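PDB 6CC2: cell division control protein 45 cdc45 putative from Entamoeba histolytica, which probably takes part in DNA replication as the Cdc45 component of the CMG helicase, alongside the MCM2-7 ring and GINS, as in other eukaryotes. Local coordinates for residues P31-D34 against A35-Y39; R275-A278 against S279-I283; Y350-A354 against F355-H359; N406-E409 against T410-L414; T522-R526 against E527-K531. All blocks are in the same frame, centred on the assembly; numbering follows the deposited sequence. Where two conformers were deposited one is given.

Overall arrangement
All five contacts are local, within continuous pieces of chain. Contacts 1 and 3 are buried helix starts capped by a hydroxyl, their centres about 16 Å apart, and they touch where Val33 CG2 packs on Ala358 O. Contacts 2 and 4 are partly buried, about 5 Å apart at their nearest atoms; in both a serine or threonine hydroxyl folds back onto a carbonyl of its own helix, and Trp284 touches both. Contact 2 adds the Glu276-Lys280 salt bridge at a helix end; contact 4 lies within one long helix. Contact 5 is at the surface, its centre about 31 Å from the chain's centre, where a strand turns into a helix and water and ethanediol meet polar groups.

Contact 1 (P31-D34 against A35-Y39); sequences PTVD and AIVCY. With EDO (1,2-ethanediol), chain J.
Thr32 OG1 caps the helix that starts at Val33 by accepting from Ala35 N. CB stays 4.1 Å from Ala35 N, but OG1, turned between the backbone N and the carbonyl carbon (chi1 73°), is 2.9 Å from Ala35 N and rests 3.3 Å from Ala35 CB. The same hydroxyl is hydrogen-bonded to Asp84 OD2, so the cap is also tied to an aspartate. Behind it the first turn closes through backbone bonds: Ile36 N to Thr32 O, and Val37 N to Val33 O at 2.9 Å. Ile36 CG1 folds back to 3.5 Å from Thr32 O, while Val33 CG1 and Val37 CG2 meet loosely at 4.4 Å. The Asp34 carboxylate is taken up by Ser181 OG and by the backbone N atoms of Val182 and Gly183. Further on, Tyr39 OH and O1 of an ethanediol share a short 2.5 Å hydrogen bond, O1 lying at the ring edge, in its plane; Glu47 and His53 also bond the diol. This is the start of the helix in the beta-alpha-beta unit 24-29, 33-48, 53-57: Ala35 and Tyr39 lie on strand 24-29, Val33 touches helix 199-213, and Ile36 touches helix 374-385.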
loop_
_atom_site.group_PDB
_atom_site.type_symbol
_atom_site.label_atom_id
_atom_site.label_comp_id
_atom_site.label_asym_id
_atom_site.label_seq_id
_atom_site.Cartn_x
_atom_site.Cartn_y
_atom_site.Cartn_z
ATOM N N PRO A 31 -7.060 4.144 2.638
ATOM C CA PRO A 31 -6.812 3.425 1.363
ATOM C C PRO A 31 -5.545 2.579 1.342
ATOM O O PRO A 31 -4.572 2.856 0.634
ATOM C CB PRO A 31 -6.741 4.559 0.337
ATOM C CG PRO A 31 -6.931 5.851 1.090
ATOM C CD PRO A 31 -6.767 5.587 2.530
ATOM N N THR A 32 -5.539 1.504 2.131
ATOM C CA THR A 32 -4.481 0.494 2.047
ATOM C C THR A 32 -5.121 -0.881 1.951
ATOM O O THR A 32 -6.238 -1.088 2.420
ATOM C CB THR A 32 -3.541 0.537 3.274
ATOM O OG1 THR A 32 -4.171 0.006 4.416
ATOM C CG2 THR A 32 -3.066 1.987 3.556
ATOM N N VAL A 33 -4.412 -1.817 1.332
ATOM C CA VAL A 33 -4.931 -3.182 1.251
ATOM C C VAL A 33 -5.062 -3.768 2.644
ATOM O O VAL A 33 -6.011 -4.507 2.936
ATOM C CB VAL A 33 -4.021 -4.039 0.356
ATOM C CG1 VAL A 33 -4.468 -5.503 0.411
ATOM C CG2 VAL A 33 -4.036 -3.520 -1.085
ATOM N N ASP A 34 -4.091 -3.480 3.521
ATOM C CA ASP A 34 -4.165 -3.929 4.923
ATOM C C ASP A 34 -5.452 -3.461 5.586
ATOM O O ASP A 34 -6.097 -4.213 6.329
ATOM C CB ASP A 34 -2.936 -3.406 5.671
ATOM C CG ASP A 34 -2.685 -4.102 6.999
ATOM O OD1 ASP A 34 -3.151 -5.246 7.242
ATOM O OD2 ASP A 34 -1.959 -3.488 7.809
ATOM N N ALA A 35 -5.854 -2.222 5.335
ATOM C CA ALA A 35 -7.100 -1.724 5.897
ATOM C C ALA A 35 -8.300 -2.505 5.373
ATOM O O ALA A 35 -9.214 -2.810 6.143
ATOM C CB ALA A 35 -7.265 -0.233 5.601
ATOM N N ILE A 36 -8.307 -2.859 4.086
ATOM C CA ILE A 36 -9.408 -3.667 3.552
ATOM C C ILE A 36 -9.432 -5.027 4.236
ATOM O O ILE A 36 -10.499 -5.562 4.580
ATOM C CB ILE A 36 -9.312 -3.818 2.032
ATOM C CG1 ILE A 36 -9.302 -2.441 1.344
ATOM C CG2 ILE A 36 -10.507 -4.645 1.489
ATOM C CD1 ILE A 36 -9.275 -2.506 -0.176
ATOM N N VAL A 37 -8.249 -5.618 4.433
ATOM C CA VAL A 37 -8.162 -6.901 5.139
ATOM C C VAL A 37 -8.781 -6.790 6.524
ATOM O O VAL A 37 -9.526 -7.668 6.968
ATOM C CB VAL A 37 -6.695 -7.359 5.222
ATOM C CG1 VAL A 37 -6.518 -8.478 6.233
ATOM C CG2 VAL A 37 -6.182 -7.760 3.826
ATOM N N CYS A 38 -8.450 -5.716 7.260
ATOM C CA CYS A 38 -9.002 -5.538 8.594
ATOM C C CYS A 38 -10.521 -5.459 8.542
ATOM O O CYS A 38 -11.220 -6.184 9.262
ATOM C CB CYS A 38 -8.382 -4.291 9.232
ATOM S SG CYS A 38 -8.949 -3.931 10.913
ATOM N N TYR A 39 -11.051 -4.620 7.653
ATOM C CA TYR A 39 -12.490 -4.560 7.458
ATOM C C TYR A 39 -13.075 -5.940 7.172
ATOM O O TYR A 39 -14.110 -6.314 7.722
ATOM C CB TYR A 39 -12.834 -3.621 6.305
ATOM C CG TYR A 39 -14.316 -3.490 6.092
ATOM C CD1 TYR A 39 -14.997 -4.384 5.260
ATOM C CD2 TYR A 39 -15.054 -2.527 6.741
ATOM C CE1 TYR A 39 -16.348 -4.303 5.078
ATOM C CE2 TYR A 39 -16.405 -2.438 6.560
ATOM C CZ TYR A 39 -17.056 -3.331 5.736
ATOM O OH TYR A 39 -18.431 -3.250 5.552
HETATM C C1 EDO J . -19.571 -6.222 3.621
HETATM O O1 EDO J . -19.770 -5.148 4.551
HETATM C C2 EDO J . -19.482 -7.534 4.387
HETATM O O2 EDO J . -20.648 -7.692 5.207
#

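Contact 2 (R275-A278 against S279-I283)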
loop_
_atom_site.group_PDB
_atom_site.type_symbol
_atom_site.label_atom_id
_atom_site.label_comp_id
_atom_site.label_asym_id
_atom_site.label_seq_id
_atom_site.Cartn_x
_atom_site.Cartn_y
_atom_site.Cartn_z
ATOM N N ARG A 275 11.472 -3.215 -8.442
ATOM C CA ARG A 275 12.173 -1.958 -8.313
ATOM C C ARG A 275 13.487 -2.083 -7.562
ATOM O O ARG A 275 14.485 -1.474 -7.961
ATOM C CB ARG A 275 11.260 -0.924 -7.644
ATOM C CG ARG A 275 10.024 -0.694 -8.467
ATOM C CD ARG A 275 9.071 0.322 -7.867
ATOM N NE ARG A 275 7.829 0.325 -8.628
ATOM C CZ ARG A 275 6.762 1.064 -8.332
ATOM N NH1 ARG A 275 6.782 1.876 -7.276
ATOM N NH2 ARG A 275 5.671 0.972 -9.081
ATOM N N GLU A 276 13.490 -2.796 -6.440
ATOM C CA GLU A 276 14.722 -2.863 -5.654
ATOM C C GLU A 276 15.794 -3.638 -6.400
ATOM O O GLU A 276 16.973 -3.291 -6.343
ATOM C CB GLU A 276 14.460 -3.520 -4.292
ATOM C CG GLU A 276 15.749 -3.710 -3.471
ATOM C CD GLU A 276 15.499 -4.228 -2.062
ATOM O OE1 GLU A 276 14.512 -3.797 -1.426
ATOM O OE2 GLU A 276 16.293 -5.071 -1.592
ATOM N N ILE A 277 15.383 -4.669 -7.140
ATOM C CA ILE A 277 16.354 -5.492 -7.869
ATOM C C ILE A 277 16.878 -4.745 -9.075
ATOM O O ILE A 277 18.086 -4.688 -9.317
ATOM C CB ILE A 277 15.685 -6.829 -8.267
ATOM C CG1 ILE A 277 15.052 -7.481 -7.051
ATOM C CG2 ILE A 277 16.673 -7.750 -8.922
ATOM C CD1 ILE A 277 15.971 -7.677 -5.868
ATOM N N ALA A 278 15.976 -4.123 -9.844
ATOM C CA ALA A 278 16.420 -3.334 -10.998
ATOM C C ALA A 278 17.376 -2.224 -10.586
ATOM O O ALA A 278 18.378 -1.957 -11.270
ATOM C CB ALA A 278 15.205 -2.759 -11.718
ATOM N N SER A 279 17.106 -1.574 -9.453
ATOM C CA SER A 279 17.983 -0.515 -8.984
ATOM C C SER A 279 19.377 -1.052 -8.665
ATOM O O SER A 279 20.374 -0.420 -8.982
ATOM C CB SER A 279 17.385 0.159 -7.749
ATOM O OG SER A 279 16.163 0.802 -8.074
ATOM N N LYS A 280 19.447 -2.210 -8.021
ATOM C CA LYS A 280 20.725 -2.775 -7.621
ATOM C C LYS A 280 21.482 -3.371 -8.794
ATOM O O LYS A 280 22.708 -3.394 -8.773
ATOM C CB LYS A 280 20.505 -3.826 -6.537
ATOM C CG LYS A 280 20.108 -3.211 -5.208
ATOM C CD LYS A 280 19.807 -4.255 -4.143
ATOM C CE LYS A 280 19.577 -3.582 -2.791
ATOM N NZ LYS A 280 19.300 -4.564 -1.712
ATOM N N LEU A 281 20.775 -3.860 -9.810
ATOM C CA LEU A 281 21.435 -4.350 -11.012
ATOM C C LEU A 281 21.828 -3.235 -11.965
ATOM O O LEU A 281 22.555 -3.499 -12.926
ATOM C CB LEU A 281 20.535 -5.341 -11.742
ATOM C CG LEU A 281 20.225 -6.653 -11.033
ATOM C CD1 LEU A 281 19.179 -7.432 -11.805
ATOM C CD2 LEU A 281 21.490 -7.476 -10.858
ATOM N N GLY A 282 21.366 -2.009 -11.735
ATOM C CA GLY A 282 21.748 -0.902 -12.590
ATOM C C GLY A 282 21.173 -0.951 -13.991
ATOM O O GLY A 282 21.740 -0.359 -14.907
ATOM N N ILE A 283 20.024 -1.616 -14.176
ATOM C CA ILE A 283 19.457 -1.785 -15.503
ATOM C C ILE A 283 18.500 -0.674 -15.890
ATOM O O ILE A 283 17.935 -0.714 -16.994
ATOM C CB ILE A 283 18.748 -3.152 -15.604
ATOM C CG1 ILE A 283 17.689 -3.310 -14.522
ATOM C CG2 ILE A 283 19.779 -4.264 -15.500
ATOM C CD1 ILE A 283 16.944 -4.606 -14.590
#
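Ser279 N, Lys280 N and Leu281 N bond back to the carbonyls of Arg275, Glu276 and Ile277 as the short helix 275-281 runs to its end. Gly282 then leaves helical geometry with positive phi (70°), and Ala278 O, in the last turn, receives two weak bonds, from Gly282 N at 3.0 Å and Ile283 N at 3.4 Å. With a further weak bond from Gly282 N to Ser279 O, this is a Schellman motif, and Ile283 CG1 on Ala278 CB at 3.8 Å is its apolar contact. Arg275 O is gripped twice: Ser279 N and Ser279 OG reach it from opposite faces of its plane, the hydroxyl at 2.8 Å. That second bond follows from OG standing beside its own backbone N, anti to the carbonyl carbon (chi1 -64°). Glu276 and Lys280 run side by side as extended chains, and Lys280 NZ meets Glu276 OE2 at 3.1 Å in a salt bridge, coming from above the carboxylate plane. NZ also donates to His333 O, its stronger partner, so the salt bridge is only part of what holds it. Ile277 CG2 lies alongside Leu281 CD1 at 3.8 Å, while Trp284 packs against Ala278 and Phe272 of helix 267-273 against Ile283.

Contact 3 (Y350-A354 against F355-H359)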
loop_
_atom_site.group_PDB
_atom_site.type_symbol
_atom_site.label_atom_id
_atom_site.label_comp_id
_atom_site.label_asym_id
_atom_site.label_seq_id
_atom_site.Cartn_x
_atom_site.Cartn_y
_atom_site.Cartn_z
ATOM N N TYR A 350 -2.575 -23.306 -7.633
ATOM C CA TYR A 350 -1.815 -22.952 -6.431
ATOM C C TYR A 350 -0.722 -21.934 -6.736
ATOM O O TYR A 350 0.288 -21.855 -6.032
ATOM C CB TYR A 350 -1.217 -24.203 -5.775
ATOM C CG TYR A 350 -1.497 -24.361 -4.298
ATOM C CD1 TYR A 350 -1.478 -23.262 -3.434
ATOM C CD2 TYR A 350 -1.772 -25.609 -3.762
ATOM C CE1 TYR A 350 -1.748 -23.419 -2.083
ATOM C CE2 TYR A 350 -2.036 -25.784 -2.415
ATOM C CZ TYR A 350 -2.009 -24.683 -1.577
ATOM O OH TYR A 350 -2.269 -24.865 -0.223
ATOM N N SER A 351 -0.920 -21.115 -7.768
ATOM C CA SER A 351 0.111 -20.187 -8.217
ATOM C C SER A 351 -0.048 -18.771 -7.671
ATOM O O SER A 351 0.807 -17.926 -7.935
ATOM C CB SER A 351 0.126 -20.131 -9.762
ATOM O OG SER A 351 -1.023 -19.456 -10.268
ATOM N N ILE A 352 -1.090 -18.500 -6.889
ATOM C CA ILE A 352 -1.346 -17.161 -6.384
ATOM C C ILE A 352 -0.883 -17.085 -4.932
ATOM O O ILE A 352 -1.516 -17.669 -4.033
ATOM C CB ILE A 352 -2.831 -16.792 -6.506
ATOM C CG1 ILE A 352 -3.290 -16.846 -7.969
ATOM C CG2 ILE A 352 -3.048 -15.396 -5.936
ATOM C CD1 ILE A 352 -4.762 -16.513 -8.186
ATOM N N SER A 353 0.189 -16.335 -4.698
ATOM C CA SER A 353 0.664 -16.065 -3.349
ATOM C C SER A 353 -0.005 -14.810 -2.787
ATOM O O SER A 353 -0.643 -14.027 -3.505
ATOM C CB SER A 353 2.172 -15.882 -3.336
ATOM O OG SER A 353 2.472 -14.590 -3.817
ATOM N N ALA A 354 0.181 -14.602 -1.484
ATOM C CA ALA A 354 -0.343 -13.396 -0.847
ATOM C C ALA A 354 0.362 -12.148 -1.351
ATOM O O ALA A 354 -0.228 -11.069 -1.297
ATOM C CB ALA A 354 -0.240 -13.525 0.670
ATOM N N PHE A 355 1.603 -12.266 -1.871
ATOM C CA PHE A 355 2.223 -11.122 -2.522
ATOM C C PHE A 355 1.537 -10.819 -3.843
ATOM O O PHE A 355 1.266 -9.651 -4.157
ATOM C CB PHE A 355 3.707 -11.370 -2.762
ATOM C CG PHE A 355 4.574 -11.105 -1.565
ATOM C CD1 PHE A 355 4.623 -9.845 -1.003
ATOM C CD2 PHE A 355 5.340 -12.098 -1.020
ATOM C CE1 PHE A 355 5.443 -9.591 0.083
ATOM C CE2 PHE A 355 6.168 -11.844 0.056
ATOM C CZ PHE A 355 6.200 -10.596 0.607
ATOM N N ASP A 356 1.254 -11.864 -4.636
ATOM C CA ASP A 356 0.552 -11.657 -5.897
ATOM C C ASP A 356 -0.785 -10.975 -5.643
ATOM O O ASP A 356 -1.175 -10.030 -6.347
ATOM C CB ASP A 356 0.297 -12.975 -6.622
ATOM C CG ASP A 356 1.568 -13.718 -6.997
ATOM O OD1 ASP A 356 2.591 -13.085 -7.316
ATOM O OD2 ASP A 356 1.506 -14.999 -6.978
ATOM N N ALA A 357 -1.525 -11.487 -4.657
ATOM C CA ALA A 357 -2.834 -10.939 -4.345
ATOM C C ALA A 357 -2.736 -9.503 -3.841
ATOM O O ALA A 357 -3.577 -8.659 -4.196
ATOM C CB ALA A 357 -3.518 -11.824 -3.312
ATOM N N ALA A 358 -1.736 -9.207 -2.988
ATOM C CA ALA A 358 -1.569 -7.831 -2.532
ATOM C C ALA A 358 -1.237 -6.883 -3.691
ATOM O O ALA A 358 -1.725 -5.739 -3.740
ATOM C CB ALA A 358 -0.518 -7.768 -1.443
ATOM N N HIS A 359 -0.418 -7.327 -4.634
ATOM C CA HIS A 359 -0.137 -6.489 -5.806
ATOM C C HIS A 359 -1.420 -6.253 -6.600
ATOM O O HIS A 359 -1.698 -5.127 -7.036
ATOM C CB HIS A 359 0.926 -7.137 -6.705
ATOM C CG HIS A 359 2.319 -7.013 -6.200
ATOM N ND1 HIS A 359 2.928 -5.796 -5.975
ATOM C CD2 HIS A 359 3.251 -7.962 -5.933
ATOM C CE1 HIS A 359 4.167 -6.000 -5.560
ATOM N NE2 HIS A 359 4.393 -7.303 -5.531
#
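Ser353 turns OG between its backbone N and carbonyl carbon (chi1 78°), while Asp356 sets its CG beside its own backbone N (chi1 -62°), and the two side chains thereby reach each other's backbone. The result is a capping box at the start of helix 354-364. Asp356 N donates almost straight to Ser353 OG (3.1 Å, 169°), with Phe355 N adding a weak bond to the same oxygen; in return Ser353 N donates to Asp356 OD2 at 3.0 Å, from above the carboxylate plane. Asp356 OD2 also lies 3.2 Å from Ser351 O, and the Arg263 guanidinium, NH2 to OD2 in a salt bridge and NE to Ser351 O, probably offsets the repulsion of these two acceptors. Ile352 crosses Asp356 at an angle, its CG2 near Asp356 CB, with Tyr393 of helix 393-417 beyond it. Ala354 and Phe355 pack on Cys209 of helix 199-213. The first turn is completed by Ala357 N, which donates to Ser353 O at 2.9 Å.

Contact 4 (N406-E409 against T410-L414)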
loop_
_atom_site.group_PDB
_atom_site.type_symbol
_atom_site.label_atom_id
_atom_site.label_comp_id
_atom_site.label_asym_id
_atom_site.label_seq_id
_atom_site.Cartn_x
_atom_site.Cartn_y
_atom_site.Cartn_z
ATOM N N ASN A 406 4.092 1.158 -17.909
ATOM C CA ASN A 406 4.001 2.563 -18.283
ATOM C C ASN A 406 4.860 3.437 -17.373
ATOM O O ASN A 406 5.565 4.343 -17.852
ATOM C CB ASN A 406 2.541 3.013 -18.231
ATOM C CG ASN A 406 2.357 4.434 -18.696
ATOM O OD1 ASN A 406 3.125 4.936 -19.517
ATOM N ND2 ASN A 406 1.333 5.098 -18.168
ATOM N N LEU A 407 4.801 3.192 -16.065
ATOM C CA LEU A 407 5.514 4.038 -15.109
ATOM C C LEU A 407 7.025 3.876 -15.235
ATOM O O LEU A 407 7.764 4.870 -15.249
ATOM C CB LEU A 407 5.057 3.713 -13.693
ATOM C CG LEU A 407 3.623 4.101 -13.388
ATOM C CD1 LEU A 407 3.176 3.468 -12.077
ATOM C CD2 LEU A 407 3.498 5.626 -13.340
ATOM N N VAL A 408 7.508 2.631 -15.322
ATOM C CA VAL A 408 8.950 2.397 -15.428
ATOM C C VAL A 408 9.493 3.017 -16.707
ATOM O O VAL A 408 10.522 3.710 -16.700
ATOM C CB VAL A 408 9.256 0.890 -15.345
ATOM C CG1 VAL A 408 10.710 0.616 -15.797
ATOM C CG2 VAL A 408 9.035 0.389 -13.957
ATOM N N GLU A 409 8.795 2.805 -17.825
ATOM C CA GLU A 409 9.252 3.373 -19.091
ATOM C C GLU A 409 9.360 4.894 -19.006
ATOM O O GLU A 409 10.390 5.485 -19.362
ATOM C CB GLU A 409 8.305 2.964 -20.217
ATOM C CG GLU A 409 8.661 3.570 -21.578
ATOM C CD GLU A 409 7.702 3.143 -22.673
ATOM O OE1 GLU A 409 8.054 2.229 -23.446
ATOM O OE2 GLU A 409 6.593 3.718 -22.750
ATOM N N THR A 410 8.280 5.561 -18.563
ATOM C CA THR A 410 8.326 7.015 -18.445
ATOM C C THR A 410 9.356 7.439 -17.403
ATOM O O THR A 410 10.121 8.392 -17.620
ATOM C CB THR A 410 6.938 7.537 -18.052
ATOM O OG1 THR A 410 5.963 7.110 -19.008
ATOM C CG2 THR A 410 6.922 9.067 -17.966
ATOM N N GLY A 411 9.392 6.740 -16.275
ATOM C CA GLY A 411 10.206 7.178 -15.159
ATOM C C GLY A 411 11.683 7.124 -15.480
ATOM O O GLY A 411 12.439 8.034 -15.114
ATOM N N ILE A 412 12.111 6.070 -16.167
ATOM C CA ILE A 412 13.496 5.960 -16.602
ATOM C C ILE A 412 13.875 7.166 -17.446
ATOM O O ILE A 412 14.940 7.763 -17.259
ATOM C CB ILE A 412 13.721 4.651 -17.378
ATOM C CG1 ILE A 412 13.637 3.454 -16.434
ATOM C CG2 ILE A 412 15.068 4.688 -18.097
ATOM C CD1 ILE A 412 13.658 2.115 -17.154
ATOM N N ILE A 413 13.009 7.534 -18.401
ATOM C CA ILE A 413 13.295 8.691 -19.253
ATOM C C ILE A 413 13.494 9.937 -18.401
ATOM O O ILE A 413 14.457 10.693 -18.584
ATOM C CB ILE A 413 12.175 8.887 -20.294
ATOM C CG1 ILE A 413 12.145 7.708 -21.266
ATOM C CG2 ILE A 413 12.346 10.195 -21.045
ATOM C CD1 ILE A 413 10.911 7.678 -22.154
ATOM N N LEU A 414 12.581 10.179 -17.459
ATOM C CA LEU A 414 12.630 11.423 -16.705
ATOM C C LEU A 414 13.859 11.498 -15.804
ATOM O O LEU A 414 14.470 12.560 -15.675
ATOM C CB LEU A 414 11.353 11.597 -15.886
ATOM C CG LEU A 414 10.091 11.833 -16.715
ATOM C CD1 LEU A 414 8.868 11.847 -15.813
ATOM C CD2 LEU A 414 10.182 13.107 -17.510
#
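Thr410 and Asn406 carry the polar part of this turn of helix 393-417. Asn406 O accepts two bonds, from Thr410 N at 3.1 Å and from Thr410 OG1 at 3.0 Å, which arrive from opposite faces of the carbonyl plane. The hydroxyl is brought there by chi1 of -57°, which puts OG1 beside its own backbone N. Among the regular backbone bonds, Gly411 N to Leu407 O is short at 2.7 Å, whereas Ile413 N to Glu409 O is weak at 3.5 Å. The apolar part belongs to Val408 and Ile412, whose side chains cross at an angle: Ile412 CD1 meets Val408 CG1 at 3.6 Å, and Ile412 CG1 comes to 3.1 Å of Val408 O. Phe272 and Trp284 touch both residues, joining this face to helix 267-273 and the loop after helix 275-281, while Thr410 faces Phe441 and Arg440 of helix 435-441. Chemically, the hydroxyl spends its hydrogen inside its own helix, so a polar residue can be buried beside an aromatic neighbour.

Contact 5 (T522-R526 against E527-K531); sequences TEIHR and ENLVK. With EDO (1,2-ethanediol), chain D; EDO (1,2-ethanediol), chain G.
His525 O accepts from Asn528 N at 2.9 Å and Arg526 O from Leu529 N at 3.2 Å, two bonds that turn the end of strand 519-525 into helix 529-537. Both span three residues (i to i+3), the 3-10 type of turn, with Arg526 and Glu527 at its centre. Asn528 holds the N-cap position, yet its side chain makes no capping bond. With chi1 of -67° its amide is carried back toward the strand, where ND2 comes near the edge of the His525 ring and donates to O1 of an ethanediol at 3.1 Å. That same O1 accepts from His525 N at 2.8 Å, so one diol oxygen joins the strand end to the asparagine. A second ethanediol lies over the imidazole, C1 above the ring centre, and its O1 donates to Glu523 O. One water links His525 ND1 (3.0 Å) with Glu527 OE1, to which it donates; the glutamate chain, bent at chi2, curls back to bring OE1 near His525 CB. The apolar part is Ile524 CD1 on Leu529 CA at 3.7 Å, and both residues also touch Phe480 of strand 479-485. The chemistry is that of a solvent-facing corner: backbone bonds and a small apolar contact fix the turn, while several polar groups are met by water and by diols probably from the crystallisation liquor.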
loop_
_atom_site.group_PDB
_atom_site.type_symbol
_atom_site.label_atom_id
_atom_site.label_comp_id
_atom_site.label_asym_id
_atom_site.label_seq_id
_atom_site.Cartn_x
_atom_site.Cartn_y
_atom_site.Cartn_z
ATOM N N THR A 522 -2.049 20.388 -6.492
ATOM C CA THR A 522 -2.423 21.772 -6.766
ATOM C C THR A 522 -2.121 22.035 -8.236
ATOM O O THR A 522 -1.813 21.119 -8.999
ATOM C CB THR A 522 -1.716 22.750 -5.809
ATOM O OG1 THR A 522 -2.216 24.085 -6.046
ATOM C CG2 THR A 522 -0.219 22.747 -5.995
ATOM N N GLU A 523 -2.214 23.295 -8.650
ATOM C CA GLU A 523 -2.043 23.658 -10.053
ATOM C C GLU A 523 -1.605 25.112 -10.111
ATOM O O GLU A 523 -2.087 25.936 -9.346
ATOM C CB GLU A 523 -3.360 23.453 -10.806
ATOM C CG GLU A 523 -3.276 23.621 -12.305
ATOM C CD GLU A 523 -4.565 23.207 -12.998
ATOM O OE1 GLU A 523 -5.645 23.372 -12.394
ATOM O OE2 GLU A 523 -4.497 22.700 -14.141
ATOM N N ILE A 524 -0.678 25.411 -11.019
ATOM C CA ILE A 524 -0.179 26.763 -11.187
ATOM C C ILE A 524 -0.297 27.165 -12.647
ATOM O O ILE A 524 -0.345 26.322 -13.548
ATOM C CB ILE A 524 1.288 26.894 -10.722
ATOM C CG1 ILE A 524 2.207 26.038 -11.618
ATOM C CG2 ILE A 524 1.436 26.453 -9.283
ATOM C CD1 ILE A 524 3.679 26.263 -11.348
ATOM N N HIS A 525 -0.319 28.485 -12.883
ATOM C CA HIS A 525 -0.170 28.990 -14.239
ATOM C C HIS A 525 1.223 28.626 -14.756
ATOM O O HIS A 525 2.211 28.706 -14.019
ATOM C CB HIS A 525 -0.350 30.496 -14.289
ATOM C CG HIS A 525 -1.729 30.948 -13.911
ATOM N ND1 HIS A 525 -2.836 30.685 -14.691
ATOM C CD2 HIS A 525 -2.177 31.638 -12.838
ATOM C CE1 HIS A 525 -3.911 31.188 -14.107
ATOM N NE2 HIS A 525 -3.538 31.771 -12.982
ATOM N N ARG A 526 1.296 28.218 -16.019
ATOM C CA ARG A 526 2.574 27.766 -16.568
ATOM C C ARG A 526 3.654 28.813 -16.366
ATOM O O ARG A 526 4.779 28.479 -15.983
ATOM C CB ARG A 526 2.436 27.415 -18.061
ATOM C CG ARG A 526 3.718 27.670 -18.891
ATOM C CD ARG A 526 4.209 26.479 -19.721
ATOM N NE ARG A 526 3.507 26.343 -20.980
ATOM C CZ ARG A 526 4.041 25.835 -22.100
ATOM N NH1 ARG A 526 5.295 25.416 -22.129
ATOM N NH2 ARG A 526 3.300 25.756 -23.183
ATOM N N GLU A 527 3.340 30.076 -16.643
ATOM C CA GLU A 527 4.343 31.125 -16.574
ATOM C C GLU A 527 4.904 31.317 -15.172
ATOM O O GLU A 527 5.927 31.998 -15.024
ATOM C CB GLU A 527 3.749 32.436 -17.085
ATOM C CG GLU A 527 2.491 32.897 -16.374
ATOM C CD GLU A 527 1.221 32.484 -17.107
ATOM O OE1 GLU A 527 1.080 31.286 -17.482
ATOM O OE2 GLU A 527 0.359 33.368 -17.319
ATOM N N ASN A 528 4.257 30.768 -14.144
ATOM C CA ASN A 528 4.679 30.974 -12.764
ATOM C C ASN A 528 5.495 29.831 -12.207
ATOM O O ASN A 528 5.669 29.737 -10.994
ATOM C CB ASN A 528 3.456 31.206 -11.884
ATOM C CG ASN A 528 2.771 32.501 -12.202
ATOM O OD1 ASN A 528 3.413 33.462 -12.616
ATOM N ND2 ASN A 528 1.459 32.541 -12.012
ATOM N N LEU A 529 6.043 28.974 -13.064
ATOM C CA LEU A 529 6.811 27.836 -12.558
ATOM C C LEU A 529 7.972 28.300 -11.688
ATOM O O LEU A 529 8.197 27.748 -10.603
ATOM C CB LEU A 529 7.321 26.985 -13.729
ATOM C CG LEU A 529 8.175 25.786 -13.320
ATOM C CD1 LEU A 529 7.404 24.776 -12.521
ATOM C CD2 LEU A 529 8.788 25.121 -14.580
ATOM N N VAL A 530 8.746 29.285 -12.170
ATOM C CA VAL A 530 9.897 29.773 -11.410
ATOM C C VAL A 530 9.441 30.435 -10.112
ATOM O O VAL A 530 10.010 30.165 -9.043
ATOM C CB VAL A 530 10.738 30.732 -12.273
ATOM C CG1 VAL A 530 11.728 31.508 -11.433
ATOM C CG2 VAL A 530 11.474 29.935 -13.348
ATOM N N LYS A 531 8.387 31.245 -10.185
ATOM C CA LYS A 531 7.831 31.874 -8.995
ATOM C C LYS A 531 7.432 30.823 -7.964
ATOM O O LYS A 531 7.737 30.949 -6.763
ATOM C CB LYS A 531 6.628 32.732 -9.389
ATOM C CG LYS A 531 5.936 33.422 -8.236
ATOM C CD LYS A 531 4.707 34.184 -8.729
ATOM C CE LYS A 531 4.034 34.945 -7.596
ATOM N NZ LYS A 531 2.819 35.656 -8.062
HETATM C C1 EDO D . 0.515 30.750 -9.529
HETATM O O1 EDO D . -0.073 30.186 -10.689
HETATM C C2 EDO D . 1.629 29.827 -9.107
HETATM O O2 EDO D . 2.423 30.433 -8.194
HETATM C C1 EDO G . -4.061 28.620 -11.834
HETATM O O1 EDO G . -3.936 28.195 -10.473
HETATM C C2 EDO G . -4.690 27.515 -12.668
HETATM O O2 EDO G . -5.951 27.140 -12.111
HETATM O O HOH W 1 -1.904 30.287 -17.566
#